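Local coordinates for spindle pole body-associated protein VIK1 (Saccharomyces cerevisiae, PDB 2O0A) that recruits the minus end-directed motor Kar3 to microtubules and targets or maintains it at the spindle pole body, forming a heterodimer that cross-links anti-parallel microtubules, at residues M26-P38 and K263-V276. Sequence-based numbering, arbitrary orientation.
Sequences MRCYAYVMEQNLP and KSFFLLNLNDSKNV. With EDO (1,2-ethanediol), chain B.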
loop_
_atom_site.group_PDB
_atom_site.type_symbol
_atom_site.label_atom_id
_atom_site.label_comp_id
_atom_site.label_asym_id
_atom_site.label_seq_id
_atom_site.Cartn_x
_atom_site.Cartn_y
_atom_site.Cartn_z
ATOM N N MET A 26 -11.028 9.002 -0.785
ATOM C CA MET A 26 -9.650 8.555 -0.586
ATOM C C MET A 26 -9.681 7.151 0.020
ATOM O O MET A 26 -10.234 6.945 1.108
ATOM C CB MET A 26 -8.881 9.525 0.320
ATOM C CG MET A 26 -7.477 9.062 0.664
ATOM S SD MET A 26 -6.458 8.839 -0.809
ATOM C CE MET A 26 -6.202 10.533 -1.293
ATOM N N ARG A 27 -9.091 6.188 -0.692
ATOM C CA ARG A 27 -9.136 4.787 -0.278
ATOM C C ARG A 27 -8.346 4.559 1.001
ATOM O O ARG A 27 -7.173 4.931 1.101
ATOM C CB ARG A 27 -8.580 3.892 -1.389
ATOM C CG ARG A 27 -9.527 3.680 -2.529
ATOM C CD ARG A 27 -8.827 3.018 -3.710
ATOM N NE ARG A 27 -9.773 2.812 -4.802
ATOM C CZ ARG A 27 -10.115 3.746 -5.684
ATOM N NH1 ARG A 27 -9.611 4.973 -5.603
ATOM N NH2 ARG A 27 -10.978 3.459 -6.645
ATOM N N CYS A 28 -9.015 3.956 1.985
ATOM C CA CYS A 28 -8.401 3.621 3.272
ATOM C C CYS A 28 -9.031 2.336 3.792
ATOM O O CYS A 28 -10.236 2.264 4.064
ATOM C CB CYS A 28 -8.553 4.769 4.260
ATOM S SG CYS A 28 -7.646 4.543 5.797
ATOM N N TYR A 29 -8.207 1.296 3.868
ATOM C CA TYR A 29 -8.651 -0.033 4.232
ATOM C C TYR A 29 -7.961 -0.470 5.496
ATOM O O TYR A 29 -6.794 -0.162 5.675
ATOM C CB TYR A 29 -8.278 -0.998 3.108
ATOM C CG TYR A 29 -9.148 -0.830 1.878
ATOM C CD1 TYR A 29 -10.129 -1.766 1.598
ATOM C CD2 TYR A 29 -8.985 0.260 0.998
ATOM C CE1 TYR A 29 -10.941 -1.640 0.471
ATOM C CE2 TYR A 29 -9.796 0.395 -0.131
ATOM C CZ TYR A 29 -10.760 -0.554 -0.377
ATOM O OH TYR A 29 -11.569 -0.440 -1.491
ATOM N N ALA A 30 -8.681 -1.175 6.370
ATOM C CA ALA A 30 -8.073 -1.741 7.576
ATOM C C ALA A 30 -7.910 -3.235 7.389
ATOM O O ALA A 30 -8.865 -3.926 7.026
ATOM C CB ALA A 30 -8.953 -1.454 8.799
ATOM N N TYR A 31 -6.705 -3.739 7.625
ATOM C CA TYR A 31 -6.414 -5.157 7.508
ATOM C C TYR A 31 -6.050 -5.590 8.923
ATOM O O TYR A 31 -5.000 -5.214 9.441
ATOM C CB TYR A 31 -5.251 -5.320 6.526
ATOM C CG TYR A 31 -4.956 -6.706 6.006
ATOM C CD1 TYR A 31 -5.865 -7.766 6.139
ATOM C CD2 TYR A 31 -3.773 -6.948 5.314
ATOM C CE1 TYR A 31 -5.568 -9.031 5.632
ATOM C CE2 TYR A 31 -3.477 -8.187 4.799
ATOM C CZ TYR A 31 -4.375 -9.228 4.951
ATOM O OH TYR A 31 -4.024 -10.457 4.438
ATOM N N VAL A 32 -6.922 -6.368 9.552
ATOM C CA VAL A 32 -6.894 -6.460 11.017
ATOM C C VAL A 32 -6.659 -7.872 11.524
ATOM O O VAL A 32 -7.173 -8.833 10.940
ATOM C CB VAL A 32 -8.194 -5.874 11.652
ATOM C CG1 VAL A 32 -8.450 -4.435 11.197
ATOM C CG2 VAL A 32 -9.404 -6.773 11.392
ATOM N N MET A 33 -5.884 -7.993 12.605
ATOM C CA MET A 33 -5.725 -9.263 13.311
ATOM C C MET A 33 -6.532 -9.199 14.614
ATOM O O MET A 33 -5.986 -8.849 15.662
ATOM C CB MET A 33 -4.247 -9.559 13.591
ATOM C CG MET A 33 -3.497 -10.007 12.365
ATOM S SD MET A 33 -3.869 -11.722 11.988
ATOM C CE MET A 33 -2.340 -12.499 12.494
ATOM N N GLU A 34 -7.837 -9.490 14.507
ATOM C CA GLU A 34 -8.796 -9.287 15.593
ATOM C C GLU A 34 -8.342 -9.987 16.879
ATOM O O GLU A 34 -8.496 -9.446 17.979
ATOM C CB GLU A 34 -10.212 -9.755 15.192
ATOM C CG GLU A 34 -11.227 -9.605 16.333
ATOM C CD GLU A 34 -12.660 -9.870 15.947
ATOM O OE1 GLU A 34 -12.992 -9.901 14.747
ATOM O OE2 GLU A 34 -13.470 -10.020 16.877
ATOM N N GLN A 35 -7.771 -11.175 16.736
ATOM C CA GLN A 35 -7.395 -11.978 17.899
ATOM C C GLN A 35 -6.259 -11.344 18.704
ATOM O O GLN A 35 -6.070 -11.664 19.884
ATOM C CB GLN A 35 -7.075 -13.418 17.474
ATOM C CG GLN A 35 -5.699 -13.606 16.859
ATOM C CD GLN A 35 -5.588 -13.163 15.398
ATOM O OE1 GLN A 35 -6.555 -12.719 14.767
ATOM N NE2 GLN A 35 -4.381 -13.275 14.859
ATOM N N ASN A 36 -5.510 -10.438 18.072
ATOM C CA ASN A 36 -4.419 -9.727 18.752
ATOM C C ASN A 36 -4.727 -8.266 19.064
ATOM O O ASN A 36 -3.836 -7.493 19.436
ATOM C CB ASN A 36 -3.108 -9.865 17.970
ATOM C CG ASN A 36 -2.637 -11.299 17.890
ATOM O OD1 ASN A 36 -3.131 -12.181 18.618
ATOM N ND2 ASN A 36 -1.677 -11.549 17.011
ATOM N N LEU A 37 -5.995 -7.905 18.928
ATOM C CA LEU A 37 -6.460 -6.561 19.213
ATOM C C LEU A 37 -7.346 -6.580 20.461
ATOM O O LEU A 37 -7.782 -7.653 20.895
ATOM C CB LEU A 37 -7.200 -5.981 17.996
ATOM C CG LEU A 37 -6.296 -5.626 16.808
ATOM C CD1 LEU A 37 -7.146 -5.288 15.580
ATOM C CD2 LEU A 37 -5.364 -4.454 17.180
ATOM N N PRO A 38 -7.578 -5.409 21.072
ATOM C CA PRO A 38 -8.380 -5.391 22.301
ATOM C C PRO A 38 -9.783 -5.968 22.135
ATOM O O PRO A 38 -10.417 -5.797 21.093
ATOM C CB PRO A 38 -8.420 -3.906 22.653
ATOM C CG PRO A 38 -7.134 -3.382 22.101
ATOM C CD PRO A 38 -7.085 -4.058 20.754
ATOM N N LYS A 263 -2.860 8.036 -7.983
ATOM C CA LYS A 263 -4.002 7.441 -7.309
ATOM C C LYS A 263 -3.477 6.720 -6.078
ATOM O O LYS A 263 -2.458 6.048 -6.155
ATOM C CB LYS A 263 -4.720 6.419 -8.194
ATOM C CG LYS A 263 -5.337 6.971 -9.468
ATOM C CD LYS A 263 -6.589 7.760 -9.164
ATOM C CE LYS A 263 -7.797 6.871 -8.949
ATOM N NZ LYS A 263 -9.020 7.701 -8.670
ATOM N N SER A 264 -4.187 6.866 -4.962
ATOM C CA SER A 264 -3.741 6.298 -3.675
ATOM C C SER A 264 -4.636 5.206 -3.099
ATOM O O SER A 264 -5.854 5.166 -3.293
ATOM C CB SER A 264 -3.587 7.396 -2.603
ATOM O OG SER A 264 -2.638 8.382 -2.964
ATOM N N PHE A 265 -4.000 4.322 -2.340
ATOM C CA PHE A 265 -4.710 3.291 -1.598
ATOM C C PHE A 265 -3.980 3.166 -0.272
ATOM O O PHE A 265 -2.844 2.673 -0.234
ATOM C CB PHE A 265 -4.619 1.976 -2.394
ATOM C CG PHE A 265 -5.442 0.818 -1.850
ATOM C CD1 PHE A 265 -6.435 0.239 -2.650
ATOM C CD2 PHE A 265 -5.164 0.233 -0.598
ATOM C CE1 PHE A 265 -7.174 -0.875 -2.214
ATOM C CE2 PHE A 265 -5.912 -0.870 -0.149
ATOM C CZ PHE A 265 -6.914 -1.427 -0.964
ATOM N N PHE A 266 -4.610 3.607 0.820
ATOM C CA PHE A 266 -3.989 3.462 2.141
ATOM C C PHE A 266 -4.426 2.154 2.768
ATOM O O PHE A 266 -5.611 1.824 2.778
ATOM C CB PHE A 266 -4.368 4.639 3.048
ATOM C CG PHE A 266 -3.670 5.923 2.692
ATOM C CD1 PHE A 266 -2.494 6.293 3.347
ATOM C CD2 PHE A 266 -4.168 6.755 1.678
ATOM C CE1 PHE A 266 -1.844 7.497 3.012
ATOM C CE2 PHE A 266 -3.509 7.956 1.344
ATOM C CZ PHE A 266 -2.359 8.319 2.011
ATOM N N LEU A 267 -3.454 1.426 3.307
ATOM C CA LEU A 267 -3.687 0.152 3.953
ATOM C C LEU A 267 -3.164 0.246 5.388
ATOM O O LEU A 267 -1.975 0.489 5.602
ATOM C CB LEU A 267 -2.968 -0.975 3.191
ATOM C CG LEU A 267 -3.190 -2.370 3.776
ATOM C CD1 LEU A 267 -4.668 -2.786 3.737
ATOM C CD2 LEU A 267 -2.308 -3.421 3.060
ATOM N N LEU A 268 -4.063 0.099 6.356
ATOM C CA LEU A 268 -3.666 0.182 7.763
ATOM C C LEU A 268 -3.684 -1.207 8.358
ATOM O O LEU A 268 -4.727 -1.838 8.451
ATOM C CB LEU A 268 -4.561 1.160 8.537
ATOM C CG LEU A 268 -4.074 2.614 8.373
ATOM C CD1 LEU A 268 -4.217 3.128 6.940
ATOM C CD2 LEU A 268 -4.823 3.531 9.303
ATOM N N ASN A 269 -2.506 -1.692 8.724
ATOM C CA ASN A 269 -2.371 -3.048 9.254
ATOM C C ASN A 269 -2.442 -2.999 10.766
ATOM O O ASN A 269 -1.508 -2.522 11.419
ATOM C CB ASN A 269 -1.062 -3.691 8.782
ATOM C CG ASN A 269 -1.014 -3.850 7.279
ATOM O OD1 ASN A 269 -1.604 -4.784 6.717
ATOM N ND2 ASN A 269 -0.305 -2.935 6.605
ATOM N N LEU A 270 -3.546 -3.500 11.313
ATOM C CA LEU A 270 -3.823 -3.369 12.741
ATOM C C LEU A 270 -3.655 -4.721 13.410
ATOM O O LEU A 270 -4.475 -5.617 13.246
ATOM C CB LEU A 270 -5.232 -2.802 12.972
ATOM C CG LEU A 270 -5.685 -1.536 12.230
ATOM C CD1 LEU A 270 -7.088 -1.167 12.674
ATOM C CD2 LEU A 270 -4.722 -0.346 12.427
ATOM N N ASN A 271 -2.568 -4.869 14.156
ATOM C CA ASN A 271 -2.255 -6.145 14.781
ATOM C C ASN A 271 -1.566 -5.937 16.113
ATOM O O ASN A 271 -0.901 -6.833 16.621
ATOM C CB ASN A 271 -1.357 -6.964 13.849
ATOM C CG ASN A 271 0.056 -6.415 13.773
ATOM O OD1 ASN A 271 0.292 -5.227 14.029
ATOM N ND2 ASN A 271 1.010 -7.280 13.441
ATOM N N ASP A 272 -1.739 -4.744 16.667
ATOM C CA ASP A 272 -0.906 -4.253 17.754
ATOM C C ASP A 272 -1.768 -3.401 18.686
ATOM O O ASP A 272 -2.060 -2.239 18.398
ATOM C CB ASP A 272 0.204 -3.412 17.122
ATOM C CG ASP A 272 1.264 -2.979 18.101
ATOM O OD1 ASP A 272 1.329 -3.512 19.232
ATOM O OD2 ASP A 272 2.053 -2.093 17.708
ATOM N N SER A 273 -2.171 -3.970 19.819
ATOM C CA SER A 273 -3.054 -3.244 20.722
ATOM C C SER A 273 -2.538 -1.883 21.194
ATOM O O SER A 273 -3.293 -0.919 21.249
ATOM C CB SER A 273 -3.425 -4.116 21.916
ATOM O OG SER A 273 -4.269 -5.161 21.482
ATOM N N LYS A 274 -1.252 -1.797 21.523
ATOM C CA LYS A 274 -0.715 -0.552 22.083
ATOM C C LYS A 274 -0.774 0.614 21.095
ATOM O O LYS A 274 -0.942 1.752 21.494
ATOM C CB LYS A 274 0.689 -0.741 22.665
ATOM C CG LYS A 274 1.774 -1.038 21.662
ATOM C CD LYS A 274 3.126 -1.022 22.354
ATOM C CE LYS A 274 4.234 -0.678 21.385
ATOM N NZ LYS A 274 5.400 -0.061 22.086
ATOM N N ASN A 275 -0.716 0.301 19.802
ATOM C CA ASN A 275 -0.701 1.335 18.768
ATOM C C ASN A 275 -2.003 1.546 17.998
ATOM O O ASN A 275 -2.097 2.463 17.184
ATOM C CB ASN A 275 0.458 1.087 17.795
ATOM C CG ASN A 275 1.813 1.155 18.479
ATOM O OD1 ASN A 275 2.703 0.356 18.198
ATOM N ND2 ASN A 275 1.966 2.108 19.392
ATOM N N VAL A 276 -3.020 0.735 18.278
ATOM C CA VAL A 276 -4.229 0.766 17.466
ATOM C C VAL A 276 -4.966 2.117 17.492
ATOM O O VAL A 276 -5.431 2.575 16.460
ATOM C CB VAL A 276 -5.166 -0.431 17.769
ATOM C CG1 VAL A 276 -5.887 -0.262 19.116
ATOM C CG2 VAL A 276 -6.166 -0.646 16.623
HETATM C C1 EDO B . -2.560 -7.455 8.704
HETATM O O1 EDO B . -1.401 -7.528 7.876
HETATM C C2 EDO B . -2.116 -7.279 10.161
HETATM O O2 EDO B . -0.774 -7.784 10.302
HETATM O O HOH W 1 -8.150 6.543 -3.502
HETATM O O HOH W 2 -1.576 -6.552 20.575
#
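Tyr-29 and Phe-265 lie ring on ring in an offset stack, centroids 4.4 Å apart and planes only 8° from parallel. CZ of Phe-265 sits over one face of the tyrosine, nearest its CD2 (3.3 Å), displaced toward the rim. Phe-265 sets CG opposite its backbone N (chi1 -173°) and Tyr-29 opposite its carbonyl carbon, which brings the two rings face to face across the strands. A serine in place of Tyr-29 would probably leave one face of Phe-265 without its aromatic partner. On the same face of the sheet, CD of Arg-27 comes obliquely to CD1 of Phe-265; its guanidinium continues to Glu-21, which also takes the ammonium of Lys-263 and so probably offsets the charge of both. Water 1 ties Arg-27 N and NH1 to Ser-264 O. Strands 27-32 and 265-270 run parallel in the central sheet of the kinesin-like motor fold; six backbone bonds link the two segments, from Phe-266 N to Arg-27 O through Met-33 N, just past the strand, to Leu-270 O (2.8 Å). Helix 72-89 packs on the face bearing Arg-27 and Leu-267, helix 276-289 on that of Cys-28, Phe-266, Leu-268 and Leu-270. There SD of Met-26 comes to the rim of the Phe-266 ring, level with it, 3.8 Å from CE2, a Met-aromatic contact. Val-32 and Leu-270 run alongside each other with their branches turned alike, CG1 to CD1 3.8 Å. Near the strand ends Tyr-31 presents a face to C1 of an ethanediol, probably from the crystallisation liquor, whose O1 donates to Asn-269 OD1 (3.0 Å). Beyond them Leu-37 divides its methyls, CD1 against Leu-270 and CD2 against CG2 of Val-276 (3.9 Å), while water 2 bridges Asn-36 O and Ser-273 N.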